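Local structure of protein-disulfide isomerase (Novosphingobium aromaticivorans, 3GMF) at residues A155-D158 against E159-Q163; A180-D184 against W185-R189; T112-T115 against R116-I120; R88-A91 against Q92-P96. The protein probably catalyses the making, breaking or rearrangement of disulfide bonds in other proteins, using a thioredoxin-like fold enlarged by a group of helices. One frame throughout, in Å; residues are numbered along the deposited sequence.

Interaction 1: A155-D158 against E159-Q163; sequences AETD and EAINQ
The flat peptide carbonyl of Thr157 receives Ile161 N in the carbonyl plane, N to O 3.0 Å with an N-H...O angle of 162°, and Ile161 CG1 also touches that oxygen, 3.5 Å away. Glu159 N, Ala160 N and Asn162 N bond likewise to Ala155 O, Glu156 O and Asp158 O, the last pair at 2.8 Å. These i to i+4 bonds define a regular alpha-helical turn. Among the side chains, the tips of Thr157 and Ile161 touch through CG2 and CD1, 4.2 Å apart. The Thr157 hydroxyl stands beside its own backbone N (chi1 -64°), a setting from which OG1 bonds back to Leu153 O and across to Val59 N. The carboxylates of Glu156 and Glu159 stay apart, OE2 of the former lying 6.0 Å from OE1 of the latter, and Glu159 has a long, weak ion pair with Arg56. In the fold, this turn belongs to helix 147-164, which lies against strand 51-57 through Glu156 on Arg56 and Asn57, with Thr157, Ala160 and Ile161 packed on Phe58 just beyond that strand.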
ATOM      1  N   ALA A 155       9.722  -9.961  -1.768  1.00 24.85           N
ATOM      2  CA  ALA A 155      11.148  -9.675  -1.523  1.00 28.31           C
ATOM      3  C   ALA A 155      11.337  -8.261  -0.958  1.00 25.99           C
ATOM      4  O   ALA A 155      12.146  -8.030  -0.045  1.00 23.15           O
ATOM      5  CB  ALA A 155      11.964  -9.872  -2.822  1.00 27.49           C
ATOM      6  N   GLU A 156      10.594  -7.317  -1.513  1.00 20.43           N
ATOM      7  CA  GLU A 156      10.618  -5.929  -1.044  1.00 19.76           C
ATOM      8  C   GLU A 156      10.155  -5.854   0.428  1.00 22.16           C
ATOM      9  O   GLU A 156      10.726  -5.130   1.254  1.00 19.74           O
ATOM     10  CB  GLU A 156       9.729  -5.102  -1.990  1.00 22.65           C
ATOM     11  CG  GLU A 156       9.592  -3.655  -1.626  1.00 30.49           C
ATOM     12  CD  GLU A 156       8.333  -3.427  -0.832  1.00 26.88           C
ATOM     13  OE1 GLU A 156       7.257  -3.939  -1.240  1.00 30.60           O
ATOM     14  OE2 GLU A 156       8.430  -2.744   0.202  1.00 34.56           O
ATOM     15  N   THR A 157       9.116  -6.613   0.748  1.00 18.80           N
ATOM     16  CA  THR A 157       8.571  -6.674   2.094  1.00 18.48           C
ATOM     17  C   THR A 157       9.607  -7.297   3.035  1.00 21.80           C
ATOM     18  O   THR A 157       9.828  -6.805   4.163  1.00 21.83           O
ATOM     19  CB  THR A 157       7.251  -7.495   2.113  1.00 17.99           C
ATOM     20  OG1 THR A 157       6.284  -6.801   1.309  1.00 20.75           O
ATOM     21  CG2 THR A 157       6.710  -7.657   3.555  1.00 21.10           C
ATOM     22  N   ASP A 158      10.251  -8.362   2.566  1.00 19.93           N
ATOM     23  CA  ASP A 158      11.274  -9.036   3.371  1.00 17.22           C
ATOM     24  C   ASP A 158      12.433  -8.057   3.657  1.00 20.23           C
ATOM     25  O   ASP A 158      12.996  -8.102   4.759  1.00 23.90           O
ATOM     26  CB  ASP A 158      11.806 -10.280   2.655  1.00 19.64           C
ATOM     27  CG  ASP A 158      10.814 -11.450   2.656  1.00 17.93           C
ATOM     28  OD1 ASP A 158       9.784 -11.413   3.391  1.00 22.35           O
ATOM     29  OD2 ASP A 158      11.083 -12.408   1.898  1.00 20.61           O
ATOM     30  N   GLU A 159      12.770  -7.197   2.691  1.00 21.78           N
ATOM     31  CA  GLU A 159      13.835  -6.156   2.872  1.00 21.72           C
ATOM     32  C   GLU A 159      13.490  -5.205   4.012  1.00 24.05           C
ATOM     33  O   GLU A 159      14.350  -4.868   4.837  1.00 24.71           O
ATOM     34  CB  GLU A 159      14.078  -5.362   1.575  1.00 22.56           C
ATOM     35  CG  GLU A 159      15.347  -4.448   1.585  1.00 29.21           C
ATOM     36  CD  GLU A 159      15.141  -3.022   2.121  1.00 46.76           C
ATOM     37  OE1 GLU A 159      13.999  -2.610   2.417  1.00 44.95           O
ATOM     38  OE2 GLU A 159      16.150  -2.293   2.253  1.00 53.05           O
ATOM     39  N   ALA A 160      12.228  -4.770   4.050  1.00 22.80           N
ATOM     40  CA  ALA A 160      11.727  -3.928   5.142  1.00 23.16           C
ATOM     41  C   ALA A 160      11.830  -4.620   6.510  1.00 22.92           C
ATOM     42  O   ALA A 160      12.282  -4.014   7.498  1.00 26.04           O
ATOM     43  CB  ALA A 160      10.289  -3.513   4.858  1.00 22.69           C
ATOM     44  N   ILE A 161      11.403  -5.880   6.565  1.00 20.36           N
ATOM     45  CA  ILE A 161      11.433  -6.671   7.787  1.00 20.90           C
ATOM     46  C   ILE A 161      12.891  -6.876   8.228  1.00 23.41           C
ATOM     47  O   ILE A 161      13.231  -6.626   9.383  1.00 23.63           O
ATOM     48  CB  ILE A 161      10.724  -8.029   7.576  1.00 22.68           C
ATOM     49  CG1 ILE A 161       9.212  -7.811   7.406  1.00 20.22           C
ATOM     50  CG2 ILE A 161      11.021  -8.994   8.733  1.00 21.88           C
ATOM     51  CD1 ILE A 161       8.461  -9.112   7.103  1.00 23.79           C
ATOM     52  N   ASN A 162      13.748  -7.267   7.288  1.00 22.07           N
ATOM     53  CA  ASN A 162      15.138  -7.602   7.622  1.00 21.73           C
ATOM     54  C   ASN A 162      16.025  -6.394   7.941  1.00 24.16           C
ATOM     55  O   ASN A 162      16.696  -6.380   8.974  1.00 30.10           O
ATOM     56  CB  ASN A 162      15.790  -8.405   6.507  1.00 23.16           C
ATOM     57  CG  ASN A 162      17.217  -8.802   6.862  1.00 21.86           C
ATOM     58  OD1 ASN A 162      17.465  -9.328   7.944  1.00 24.23           O
ATOM     59  ND2 ASN A 162      18.140  -8.510   5.981  1.00 22.81           N
ATOM     60  N   GLN A 163      16.039  -5.400   7.061  1.00 26.32           N
ATOM     61  CA  GLN A 163      16.899  -4.224   7.269  1.00 26.11           C
ATOM     62  C   GLN A 163      16.372  -3.244   8.303  1.00 37.11           C
ATOM     63  O   GLN A 163      17.156  -2.641   9.042  1.00 35.20           O
ATOM     64  CB  GLN A 163      17.184  -3.486   5.955  1.00 28.86           C
ATOM     65  CG  GLN A 163      17.922  -4.344   4.945  1.00 30.37           C
ATOM     66  CD  GLN A 163      18.655  -3.565   3.882  1.00 33.67           C
ATOM     67  OE1 GLN A 163      19.146  -2.459   4.117  1.00 37.44           O
ATOM     68  NE2 GLN A 163      18.768  -4.158   2.704  1.00 30.32           N
TER

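Interaction 2: A180-D184 against W185-R189; sequences AGTHD and WASLR
Trp185 opens helix 185-196 directly after Asp184, the N-cap residue whose carboxylate closes the first turn. The indole is directed away from the cap toward helix 28-46, where NE1 bonds to Gln40 and the ring meets Phe33, Ser37 and Leu41. Ala186 follows with a light touch of its CB on Asp184 OD1. Ser187 carries the capping contact: its N donates to OD1 of Asp184 at 2.9 Å and 158°, nearly along the C-O axis, and its OG donates to the same oxygen at 2.7 Å from the other face of the carboxylate plane. Asp184 can offer OD1 because its CG sits between the backbone N and the carbonyl carbon (chi1 65°). With an alanine at Asp184, Ser187 N would probably lose its capping acceptor and the serine hydroxyl would be freer to turn. Ser187 OG also takes a weak bond from His183 N and one from a water, which accepts from His183 N (2.9 Å) and donates to Gly181 O, stitching the preceding loop to the helix. At Leu188 the helical bonding begins, its N reaching Asp184 O at 3.0 Å, while Thr182 CG2 lies 3.7 Å from Leu188 CA and the pair also pack on Phe172 of strand 171-174. Leu188 CD2 meets the Trp185 indole at its edge, in plane. Arg189, last in the segment, places CB over one face of that indole, 3.6 Å above the plane and offset toward the rim.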
ATOM      1  N   ALA A 180      10.883   5.746  15.467  1.00 23.80           N
ATOM      2  CA  ALA A 180      10.312   5.121  16.671  1.00 27.70           C
ATOM      3  C   ALA A 180       8.991   5.770  17.101  1.00 25.95           C
ATOM      4  O   ALA A 180       8.824   6.987  16.978  1.00 24.58           O
ATOM      5  CB  ALA A 180      11.316   5.175  17.832  1.00 28.97           C
ATOM      6  N   GLY A 181       8.053   4.944  17.574  1.00 25.23           N
ATOM      7  CA  GLY A 181       6.781   5.404  18.142  1.00 26.06           C
ATOM      8  C   GLY A 181       5.877   6.224  17.232  1.00 26.78           C
ATOM      9  O   GLY A 181       4.969   6.907  17.699  1.00 28.94           O
ATOM     10  N   THR A 182       6.100   6.116  15.923  1.00 21.31           N
ATOM     11  CA  THR A 182       5.445   6.992  14.960  1.00 25.27           C
ATOM     12  C   THR A 182       4.649   6.119  13.996  1.00 22.25           C
ATOM     13  O   THR A 182       5.210   5.534  13.045  1.00 22.59           O
ATOM     14  CB  THR A 182       6.503   7.824  14.198  1.00 23.75           C
ATOM     15  OG1 THR A 182       7.325   8.521  15.149  1.00 24.10           O
ATOM     16  CG2 THR A 182       5.829   8.821  13.230  1.00 27.54           C
ATOM     17  N   HIS A 183       3.348   6.000  14.266  1.00 19.78           N
ATOM     18  CA  HIS A 183       2.467   5.155  13.450  1.00 21.00           C
ATOM     19  C   HIS A 183       1.131   5.788  13.066  1.00 21.10           C
ATOM     20  O   HIS A 183       0.177   5.082  12.756  1.00 20.85           O
ATOM     21  CB  HIS A 183       2.278   3.787  14.119  1.00 22.68           C
ATOM     22  CG  HIS A 183       3.574   3.138  14.486  1.00 21.29           C
ATOM     23  ND1 HIS A 183       4.396   2.540  13.552  1.00 23.04           N
ATOM     24  CD2 HIS A 183       4.223   3.054  15.668  1.00 22.20           C
ATOM     25  CE1 HIS A 183       5.479   2.080  14.155  1.00 22.76           C
ATOM     26  NE2 HIS A 183       5.402   2.383  15.438  1.00 27.04           N
ATOM     27  N   ASP A 184       1.082   7.125  13.060  1.00 19.38           N
ATOM     28  CA  ASP A 184      -0.124   7.838  12.625  1.00 20.28           C
ATOM     29  C   ASP A 184       0.239   9.272  12.253  1.00 22.30           C
ATOM     30  O   ASP A 184       1.375   9.697  12.458  1.00 22.55           O
ATOM     31  CB  ASP A 184      -1.239   7.782  13.699  1.00 27.16           C
ATOM     32  CG  ASP A 184      -0.894   8.510  15.001  1.00 29.34           C
ATOM     33  OD1 ASP A 184       0.130   9.215  15.123  1.00 26.41           O
ATOM     34  OD2 ASP A 184      -1.701   8.377  15.944  1.00 31.66           O
ATOM     35  N   TRP A 185      -0.724  10.002  11.701  1.00 22.03           N
ATOM     36  CA  TRP A 185      -0.455  11.365  11.237  1.00 22.22           C
ATOM     37  C   TRP A 185      -0.122  12.322  12.386  1.00 24.82           C
ATOM     38  O   TRP A 185       0.754  13.186  12.268  1.00 26.76           O
ATOM     39  CB  TRP A 185      -1.636  11.854  10.401  1.00 23.91           C
ATOM     40  CG  TRP A 185      -1.478  13.220   9.826  1.00 24.79           C
ATOM     41  CD1 TRP A 185      -2.388  14.237   9.882  1.00 33.12           C
ATOM     42  CD2 TRP A 185      -0.366  13.711   9.056  1.00 25.05           C
ATOM     43  NE1 TRP A 185      -1.905  15.345   9.218  1.00 31.63           N
ATOM     44  CE2 TRP A 185      -0.667  15.056   8.704  1.00 29.80           C
ATOM     45  CE3 TRP A 185       0.862  13.167   8.660  1.00 27.80           C
ATOM     46  CZ2 TRP A 185       0.212  15.851   7.955  1.00 24.71           C
ATOM     47  CZ3 TRP A 185       1.746  13.961   7.922  1.00 28.97           C
ATOM     48  CH2 TRP A 185       1.410  15.293   7.574  1.00 30.91           C
ATOM     49  N   ALA A 186      -0.774  12.114  13.523  1.00 25.00           N
ATOM     50  CA  ALA A 186      -0.591  12.981  14.689  1.00 26.11           C
ATOM     51  C   ALA A 186       0.838  12.943  15.212  1.00 28.48           C
ATOM     52  O   ALA A 186       1.389  13.986  15.587  1.00 23.74           O
ATOM     53  CB  ALA A 186      -1.576  12.588  15.778  1.00 26.06           C
ATOM     54  N   SER A 187       1.442  11.747  15.212  1.00 23.28           N
ATOM     55  CA  SER A 187       2.851  11.590  15.579  1.00 21.75           C
ATOM     56  C   SER A 187       3.849  11.948  14.448  1.00 19.19           C
ATOM     57  O   SER A 187       4.972  12.407  14.701  1.00 21.95           O
ATOM     58  CB  SER A 187       3.122  10.185  16.138  1.00 26.24           C
ATOM     59  OG  SER A 187       2.789   9.179  15.210  1.00 26.28           O
ATOM     60  N   LEU A 188       3.450  11.698  13.210  1.00 19.03           N
ATOM     61  CA  LEU A 188       4.312  11.974  12.084  1.00 20.16           C
ATOM     62  C   LEU A 188       4.466  13.467  11.771  1.00 21.71           C
ATOM     63  O   LEU A 188       5.588  13.944  11.578  1.00 22.52           O
ATOM     64  CB  LEU A 188       3.825  11.226  10.849  1.00 21.06           C
ATOM     65  CG  LEU A 188       4.690  11.451   9.590  1.00 20.27           C
ATOM     66  CD1 LEU A 188       6.155  10.965   9.741  1.00 20.24           C
ATOM     67  CD2 LEU A 188       4.017  10.800   8.396  1.00 25.63           C
ATOM     68  N   ARG A 189       3.344  14.175  11.695  1.00 21.53           N
ATOM     69  CA  ARG A 189       3.347  15.564  11.208  1.00 21.75           C
ATOM     70  C   ARG A 189       4.355  16.502  11.910  1.00 21.19           C
ATOM     71  O   ARG A 189       5.079  17.220  11.203  1.00 25.02           O
ATOM     72  CB  ARG A 189       1.932  16.160  11.194  1.00 27.38           C
ATOM     73  CG  ARG A 189       1.891  17.604  10.701  1.00 30.42           C
ATOM     74  CD  ARG A 189       0.492  18.116  10.576  1.00 35.47           C
ATOM     75  NE  ARG A 189      -0.066  18.459  11.870  1.00 38.27           N
ATOM     76  CZ  ARG A 189      -1.241  19.063  12.034  1.00 44.49           C
ATOM     77  NH1 ARG A 189      -1.977  19.392  10.980  1.00 49.07           N
ATOM     78  NH2 ARG A 189      -1.674  19.342  13.252  1.00 44.21           N
TER
HETATM   79  O   HOH W   1       1.903   6.412  16.715  1.00 33.56           O

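Interaction 3: T112-T115 against R116-I120; sequences TFAT and RTRAI
Phe113 O is gripped twice by Thr117: the backbone N donates at 3.0 Å and the hydroxyl OG1 at 2.8 Å, the two arriving from opposite faces of the carbonyl plane. The hydroxyl comes from above, 35° out of that plane, and can do so because chi1 of -61° sets OG1 beside its own backbone N, leaning back along the helix. The same oxygen lies over one face of the Phe113 ring, offset toward the rim, with CE1 the nearest ring atom at 3.3 Å. Since the proton of OG1 is spent on the carbonyl, this is an oxygen resting on the ring and not an O-H...pi bond. This is the first turn of helix 113-123, with Thr112 as N-cap, within the run of helices between strands 51-57 and 171-174, consistent with the helical insertion of DsbA-like members of the thioredoxin superfamily. Thr112 O accepts Arg116 N at 3.1 Å in an almost straight bond (174°), and Thr112 OG1 and Thr115 OG1 share a hydrogen bond of 3.0 Å, either able to donate. Ala114 O and Thr115 O are met in turn by Arg118 N and Ala119 N. The Arg116 chain folds back over the turn, CG 3.5 Å from Phe113 O, and brings the edge of its guanidinium near Thr112 O; its NH1 finds an acceptor in Gly111 O. Arg118, its chain bent at chi3, lays one guanidinium face over Ala114 O and Thr115 CA. On the inner side, Phe113 touches Leu69 of helix 62-73 and Ala150 of helix 147-164, while Thr117 lies on Thr66.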
ATOM      1  N   THR A 112      -2.172 -23.074  -4.333  1.00 37.86           N
ATOM      2  CA  THR A 112      -1.118 -22.352  -5.024  1.00 40.53           C
ATOM      3  C   THR A 112      -1.447 -20.873  -4.984  1.00 41.35           C
ATOM      4  O   THR A 112      -2.590 -20.492  -4.681  1.00 39.21           O
ATOM      5  CB  THR A 112      -1.015 -22.769  -6.507  1.00 41.97           C
ATOM      6  OG1 THR A 112      -2.272 -22.543  -7.150  1.00 40.35           O
ATOM      7  CG2 THR A 112      -0.628 -24.239  -6.638  1.00 47.84           C
ATOM      8  N   PHE A 113      -0.448 -20.058  -5.305  1.00 39.40           N
ATOM      9  CA  PHE A 113      -0.625 -18.622  -5.409  1.00 36.24           C
ATOM     10  C   PHE A 113      -1.836 -18.248  -6.284  1.00 33.67           C
ATOM     11  O   PHE A 113      -2.654 -17.435  -5.878  1.00 31.90           O
ATOM     12  CB  PHE A 113       0.656 -17.961  -5.923  1.00 34.61           C
ATOM     13  CG  PHE A 113       0.453 -16.554  -6.391  1.00 33.21           C
ATOM     14  CD1 PHE A 113       0.399 -15.499  -5.482  1.00 37.06           C
ATOM     15  CD2 PHE A 113       0.278 -16.284  -7.748  1.00 35.01           C
ATOM     16  CE1 PHE A 113       0.179 -14.193  -5.937  1.00 30.13           C
ATOM     17  CE2 PHE A 113       0.060 -14.990  -8.199  1.00 41.41           C
ATOM     18  CZ  PHE A 113       0.020 -13.955  -7.301  1.00 34.03           C
ATOM     19  N   ALA A 114      -1.946 -18.846  -7.473  1.00 35.34           N
ATOM     20  CA  ALA A 114      -3.060 -18.534  -8.390  1.00 29.25           C
ATOM     21  C   ALA A 114      -4.448 -18.833  -7.815  1.00 34.42           C
ATOM     22  O   ALA A 114      -5.352 -17.997  -7.897  1.00 31.61           O
ATOM     23  CB  ALA A 114      -2.866 -19.238  -9.743  1.00 35.76           C
ATOM     24  N   THR A 115      -4.598 -20.019  -7.225  1.00 32.43           N
ATOM     25  CA  THR A 115      -5.873 -20.473  -6.682  1.00 38.06           C
ATOM     26  C   THR A 115      -6.331 -19.548  -5.552  1.00 31.59           C
ATOM     27  O   THR A 115      -7.463 -19.086  -5.567  1.00 29.95           O
ATOM     28  CB  THR A 115      -5.784 -21.934  -6.193  1.00 41.19           C
ATOM     29  OG1 THR A 115      -5.252 -22.754  -7.246  1.00 49.76           O
ATOM     30  CG2 THR A 115      -7.164 -22.460  -5.784  1.00 46.63           C
ATOM     31  N   ARG A 116      -5.457 -19.235  -4.617  1.00 31.00           N
ATOM     32  CA  ARG A 116      -5.817 -18.400  -3.496  1.00 32.09           C
ATOM     33  C   ARG A 116      -6.086 -16.951  -3.899  1.00 30.36           C
ATOM     34  O   ARG A 116      -6.971 -16.356  -3.384  1.00 25.76           O
ATOM     35  CB  ARG A 116      -4.813 -18.545  -2.361  1.00 31.80           C
ATOM     36  CG  ARG A 116      -3.528 -17.829  -2.519  1.00 34.72           C
ATOM     37  CD  ARG A 116      -2.593 -18.055  -1.351  1.00 36.70           C
ATOM     38  NE  ARG A 116      -2.155 -19.422  -1.149  1.00 33.28           N
ATOM     39  CZ  ARG A 116      -1.526 -19.839  -0.066  1.00 31.45           C
ATOM     40  NH1 ARG A 116      -1.174 -21.069   0.038  1.00 33.70           N
ATOM     41  NH2 ARG A 116      -1.292 -19.029   0.923  1.00 41.94           N
ATOM     42  N   THR A 117      -5.327 -16.422  -4.846  1.00 26.90           N
ATOM     43  CA  THR A 117      -5.492 -15.042  -5.300  1.00 25.93           C
ATOM     44  C   THR A 117      -6.852 -14.853  -5.987  1.00 25.16           C
ATOM     45  O   THR A 117      -7.544 -13.858  -5.759  1.00 26.45           O
ATOM     46  CB  THR A 117      -4.306 -14.614  -6.214  1.00 28.56           C
ATOM     47  OG1 THR A 117      -3.085 -14.694  -5.448  1.00 29.62           O
ATOM     48  CG2 THR A 117      -4.458 -13.195  -6.715  1.00 32.21           C
ATOM     49  N   ARG A 118      -7.227 -15.846  -6.788  1.00 30.02           N
ATOM     50  CA  ARG A 118      -8.524 -15.857  -7.453  1.00 30.92           C
ATOM     51  C   ARG A 118      -9.674 -15.952  -6.443  1.00 27.72           C
ATOM     52  O   ARG A 118     -10.664 -15.241  -6.598  1.00 29.02           O
ATOM     53  CB  ARG A 118      -8.595 -16.983  -8.482  1.00 35.56           C
ATOM     54  CG  ARG A 118      -7.918 -16.633  -9.807  1.00 37.66           C
ATOM     55  CD  ARG A 118      -8.308 -17.630 -10.909  1.00 52.18           C
ATOM     56  NE  ARG A 118      -7.378 -18.756 -10.997  1.00 57.30           N
ATOM     57  CZ  ARG A 118      -7.587 -19.963 -10.470  1.00 62.42           C
ATOM     58  NH1 ARG A 118      -6.668 -20.910 -10.610  1.00 52.21           N
ATOM     59  NH2 ARG A 118      -8.709 -20.234  -9.807  1.00 66.82           N
ATOM     60  N   ALA A 119      -9.517 -16.790  -5.412  1.00 26.15           N
ATOM     61  CA  ALA A 119     -10.530 -16.961  -4.350  1.00 27.43           C
ATOM     62  C   ALA A 119     -10.736 -15.666  -3.584  1.00 28.43           C
ATOM     63  O   ALA A 119     -11.873 -15.250  -3.303  1.00 27.57           O
ATOM     64  CB  ALA A 119     -10.124 -18.077  -3.393  1.00 27.29           C
ATOM     65  N   ILE A 120      -9.621 -15.012  -3.253  1.00 26.06           N
ATOM     66  CA  ILE A 120      -9.674 -13.746  -2.543  1.00 20.33           C
ATOM     67  C   ILE A 120     -10.342 -12.657  -3.393  1.00 20.83           C
ATOM     68  O   ILE A 120     -11.206 -11.915  -2.903  1.00 23.14           O
ATOM     69  CB  ILE A 120      -8.260 -13.302  -2.115  1.00 22.87           C
ATOM     70  CG1 ILE A 120      -7.759 -14.221  -1.002  1.00 21.17           C
ATOM     71  CG2 ILE A 120      -8.263 -11.855  -1.621  1.00 24.80           C
ATOM     72  CD1 ILE A 120      -6.239 -14.029  -0.668  1.00 26.72           C
TER

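Interaction 4: R88-A91 against Q92-P96; sequences RSQA and QWIGP
Gln90 O accepts from both Trp93 N, at 3.1 Å, and Ile94 N, at 2.9 Å, the first from well above the carbonyl plane and the second almost head-on, so that i+3 and i+4 bonding mix in the short helix 90-93, begun by Ser89 O receiving Gln92 N (2.9 Å, 133°). Trp93 swings its indole back across this turn, with CG between the backbone N and the carbonyl carbon (chi1 62°). Gln90 O therefore lies over one face, 3.8 Å from the ring plane and offset toward the rim, with Ile94 CB on that face too. The ring atom CD1 comes within 3.2 Å of Ser89 O, and NE1 donates to Phe86 O. The Gln90 side chain crosses the indole, its amide 86° from the ring plane, with CG 4.0 Å from CZ2 of Trp93; it also runs alongside Ile94, pointing the same way, CG meeting CD1 at 3.9 Å. Cutting Trp93 back to an alanine is likely to cost Phe86 O the indole N-H and to open a gap over the Gln90 peptide. Being extended, the Gln90 chain carries NE2 to the carbonyls of Tyr25 and Cys27, beside the probable CxxC site at the start of helix 28-46. Round Trp93, Phe86 of helix 76-88 and Phe126 and Phe129 of helix 126-131 each meet the indole edge-to-face, setting the turn between these helices and the thioredoxin-type core.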
ATOM      1  N   ARG A  88      -8.494   4.829   0.999  1.00 27.17           N
ATOM      2  CA  ARG A  88      -9.642   5.643   1.403  1.00 25.46           C
ATOM      3  C   ARG A  88     -10.945   4.855   1.479  1.00 28.58           C
ATOM      4  O   ARG A  88     -11.761   5.090   2.379  1.00 29.88           O
ATOM      5  CB  ARG A  88      -9.822   6.859   0.475  1.00 29.29           C
ATOM      6  CG  ARG A  88      -8.789   7.935   0.719  1.00 33.49           C
ATOM      7  CD  ARG A  88      -9.169   9.210  -0.045  1.00 43.37           C
ATOM      8  NE  ARG A  88      -8.443  10.369   0.462  1.00 55.16           N
ATOM      9  CZ  ARG A  88      -8.912  11.192   1.398  1.00 51.63           C
ATOM     10  NH1 ARG A  88      -8.181  12.223   1.801  1.00 58.28           N
ATOM     11  NH2 ARG A  88     -10.108  10.987   1.931  1.00 45.29           N
ATOM     12  N   SER A  89     -11.134   3.902   0.574  1.00 28.45           N
ATOM     13  CA  SER A  89     -12.386   3.146   0.535  0.50 29.55           C
ATOM     14  C   SER A  89     -12.279   1.782   1.218  1.00 30.60           C
ATOM     15  O   SER A  89     -13.114   0.902   0.980  1.00 28.43           O
ATOM     16  CB  SER A  89     -12.886   2.980  -0.903  0.50 33.99           C
ATOM     17  OG  SER A  89     -12.104   2.035  -1.607  0.50 36.67           O
ATOM     18  N   GLN A  90     -11.263   1.612   2.071  1.00 24.99           N
ATOM     19  CA  GLN A  90     -11.053   0.333   2.764  1.00 24.08           C
ATOM     20  C   GLN A  90     -12.304  -0.227   3.432  1.00 27.93           C
ATOM     21  O   GLN A  90     -12.618  -1.404   3.249  1.00 28.64           O
ATOM     22  CB  GLN A  90      -9.946   0.445   3.803  1.00 25.71           C
ATOM     23  CG  GLN A  90      -9.508  -0.904   4.382  1.00 26.85           C
ATOM     24  CD  GLN A  90      -8.559  -0.716   5.522  1.00 22.33           C
ATOM     25  OE1 GLN A  90      -8.967  -0.358   6.626  1.00 25.07           O
ATOM     26  NE2 GLN A  90      -7.271  -0.898   5.257  1.00 22.12           N
ATOM     27  N   ALA A  91     -13.026   0.611   4.180  1.00 29.90           N
ATOM     28  CA  ALA A  91     -14.242   0.145   4.874  1.00 35.62           C
ATOM     29  C   ALA A  91     -15.293  -0.429   3.919  1.00 36.94           C
ATOM     30  O   ALA A  91     -16.038  -1.337   4.292  1.00 40.21           O
ATOM     31  CB  ALA A  91     -14.836   1.240   5.746  1.00 38.51           C
ATOM     32  N   GLN A  92     -15.313   0.062   2.681  1.00 36.97           N
ATOM     33  CA  GLN A  92     -16.254  -0.412   1.668  1.00 39.68           C
ATOM     34  C   GLN A  92     -15.920  -1.794   1.110  1.00 42.38           C
ATOM     35  O   GLN A  92     -16.840  -2.520   0.716  1.00 40.29           O
ATOM     36  CB  GLN A  92     -16.410   0.579   0.492  1.00 44.37           C
ATOM     37  CG  GLN A  92     -16.195   2.079   0.780  1.00 54.36           C
ATOM     38  CD  GLN A  92     -16.931   2.605   2.007  1.00 57.68           C
ATOM     39  OE1 GLN A  92     -18.134   2.389   2.176  1.00 62.66           O
ATOM     40  NE2 GLN A  92     -16.199   3.319   2.866  1.00 50.63           N
ATOM     41  N   TRP A  93     -14.631  -2.161   1.040  1.00 29.00           N
ATOM     42  CA  TRP A  93     -14.266  -3.441   0.428  1.00 23.60           C
ATOM     43  C   TRP A  93     -13.780  -4.510   1.404  1.00 25.26           C
ATOM     44  O   TRP A  93     -13.781  -5.688   1.063  1.00 25.08           O
ATOM     45  CB  TRP A  93     -13.256  -3.308  -0.747  1.00 29.16           C
ATOM     46  CG  TRP A  93     -11.895  -2.716  -0.368  1.00 26.14           C
ATOM     47  CD1 TRP A  93     -11.504  -1.411  -0.521  1.00 26.28           C
ATOM     48  CD2 TRP A  93     -10.771  -3.399   0.220  1.00 23.26           C
ATOM     49  NE1 TRP A  93     -10.208  -1.241  -0.084  1.00 24.12           N
ATOM     50  CE2 TRP A  93      -9.743  -2.434   0.400  1.00 21.66           C
ATOM     51  CE3 TRP A  93     -10.537  -4.725   0.623  1.00 26.82           C
ATOM     52  CZ2 TRP A  93      -8.495  -2.756   0.961  1.00 24.05           C
ATOM     53  CZ3 TRP A  93      -9.296  -5.044   1.185  1.00 24.07           C
ATOM     54  CH2 TRP A  93      -8.294  -4.058   1.347  1.00 19.79           C
ATOM     55  N   ILE A  94     -13.394  -4.115   2.608  1.00 19.29           N
ATOM     56  CA  ILE A  94     -12.670  -5.088   3.477  1.00 23.42           C
ATOM     57  C   ILE A  94     -13.611  -5.956   4.336  1.00 21.90           C
ATOM     58  O   ILE A  94     -13.165  -6.827   5.093  1.00 21.11           O
ATOM     59  CB  ILE A  94     -11.574  -4.384   4.330  1.00 27.95           C
ATOM     60  CG1 ILE A  94     -10.433  -5.352   4.688  1.00 24.97           C
ATOM     61  CG2 ILE A  94     -12.176  -3.739   5.564  1.00 21.77           C
ATOM     62  CD1 ILE A  94      -9.181  -4.679   5.245  1.00 26.58           C
ATOM     63  N   GLY A  95     -14.922  -5.737   4.197  1.00 23.57           N
ATOM     64  CA  GLY A  95     -15.912  -6.449   5.014  1.00 24.50           C
ATOM     65  C   GLY A  95     -15.732  -7.958   5.117  1.00 21.66           C
ATOM     66  O   GLY A  95     -15.883  -8.511   6.215  1.00 23.08           O
ATOM     67  N   PRO A  96     -15.423  -8.646   3.988  1.00 19.88           N
ATOM     68  CA  PRO A  96     -15.221 -10.103   4.091  1.00 22.36           C
ATOM     69  C   PRO A  96     -14.101 -10.557   5.025  1.00 22.21           C
ATOM     70  O   PRO A  96     -14.103 -11.713   5.427  1.00 21.70           O
ATOM     71  CB  PRO A  96     -14.907 -10.523   2.662  1.00 24.00           C
ATOM     72  CG  PRO A  96     -15.602  -9.483   1.812  1.00 24.92           C
ATOM     73  CD  PRO A  96     -15.390  -8.215   2.574  1.00 23.81           C
TER

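Overall arrangement
From the N terminus the order is interaction 4, 3, 1, 2. Each lies in one unbroken run of chain, so none encloses a long loop, and none nests in or crosses another. Interaction 4 links helix 76-88 to helix 95-99 beside the start of helix 28-46. The nearest atoms of interactions 3 and 4 are about 7 Å apart, and interaction 3 starts helix 113-123 against helices 62-73 and 147-164. Interaction 1 continues helix 147-164 past strand 51-57, returning from the helical insertion to the sheet. Interaction 2 turns from strand 177-178 into helix 185-196, which packs on helix 28-46; its centre is about 35 Å from that of interaction 3, across the molecule.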